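Local coordinates for putative NADH-flavin reductase (Streptococcus pneumoniae TIGR4, PDB 4R01), which probably binds NAD(P)H in a Rossmann fold and may use it to reduce flavin, at the interface of chains A and B. Residues are numbered along the deposited sequence; one frame, centred on the assembly and turned at random. Chains: chain A/B, putative NADH-flavin reductase.

The interface of chains A and B. Residues chain A 177, 179, 181; chain B 156, 181.
A:Gln181 and B:Gln181, symmetry mates at the start of strand 181-183 in each copy, bring their carboxamide oxygens together near the two-fold axis of the A/B interface. The two stretched-out side chains approach head-on, and their amide planes are nearly parallel, 22° apart. As modelled, the carboxamide oxygens face each other, A:Gln181 OE1 lying 2.9 Å from B:Gln181 OE1. Two acceptors this close would clash. Because amide N and O are hard to tell apart at 2.40 Å, one group may be flipped, which could turn the pair into an N-H to oxygen hydrogen bond; the assignment remains doubtful.

Apolar packing is carried by A:Ile179, in the loop just before strand 181-183 of chain A. A chi1 of 73° turns its ethyl branch against B:Gln181, while CG2 reaches B:Ile156 and skirts the same glutamine. The ethyl branch crosses B:Gln181 at about a right angle, its CD1 standing 3.7 Å from B:Gln181 OE1 as modelled. This methyl sits beyond the O/N end of the carboxamide, raised from the amide plane. The CG2 branch meets the ethyl tip of B:Ile156, with 3.8 Å from A:Ile179 CG2 to B:Ile156 CD1, and these two side chains also cross steeply.

A backbone contact completes the patch. B:Ile156, ending strand 154-156, uses both branches: CD1 serves the isoleucine pair, while CG2, anti to the backbone N, turns toward the chain A loop holding A:Lys177. The patch hides a modest 135 Å². Its isoleucine, lysine and Ile179-glutamine contacts recur with the chains exchanged, whereas the glutamine pair is its own mate; the pairing may not persist in solution. B:Ile156 CG2 rests 3.5 Å from the backbone carbonyl oxygen O of A:Lys177.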
# COMPACT_ATOMS: atom_id res chain seq x y z
N LYS A 177 -1.20 21.49 7.60
CA LYS A 177 -2.19 20.53 8.08
C LYS A 177 -1.75 19.09 7.83
O LYS A 177 -2.45 18.15 8.20
CB LYS A 177 -3.55 20.79 7.42
CG LYS A 177 -4.12 22.17 7.72
CD LYS A 177 -4.27 22.39 9.22
CE LYS A 177 -4.78 23.78 9.53
NZ LYS A 177 -4.89 24.02 11.00
N ILE A 179 -1.15 17.47 4.89
CA ILE A 179 -1.57 16.79 3.67
C ILE A 179 -0.72 17.19 2.47
O ILE A 179 -0.14 18.28 2.43
CB ILE A 179 -3.06 17.05 3.34
CG1 ILE A 179 -3.26 18.48 2.83
CG2 ILE A 179 -3.93 16.77 4.56
CD1 ILE A 179 -4.67 18.76 2.34
N GLN A 181 -1.33 17.77 -1.31
CA GLN A 181 -2.43 17.92 -2.26
C GLN A 181 -2.20 19.09 -3.21
O GLN A 181 -1.66 20.12 -2.82
CB GLN A 181 -3.74 18.11 -1.50
CG GLN A 181 -4.94 17.44 -2.12
CD GLN A 181 -6.18 17.59 -1.26
OE1 GLN A 181 -6.53 16.69 -0.49
NE2 GLN A 181 -6.85 18.73 -1.38
N ILE B 156 -7.87 14.10 9.83
CA ILE B 156 -6.84 15.08 10.18
C ILE B 156 -7.02 15.64 11.59
O ILE B 156 -7.92 16.44 11.83
CB ILE B 156 -6.82 16.26 9.19
CG1 ILE B 156 -6.92 15.77 7.75
CG2 ILE B 156 -5.56 17.10 9.40
CD1 ILE B 156 -5.74 14.94 7.29
N GLN B 181 -11.68 13.19 2.99
CA GLN B 181 -10.98 13.98 3.99
C GLN B 181 -11.94 14.55 5.03
O GLN B 181 -13.07 14.91 4.71
CB GLN B 181 -10.23 15.13 3.30
CG GLN B 181 -8.89 15.46 3.90
CD GLN B 181 -8.16 16.52 3.10
OE1 GLN B 181 -7.30 16.22 2.27
NE2 GLN B 181 -8.50 17.78 3.36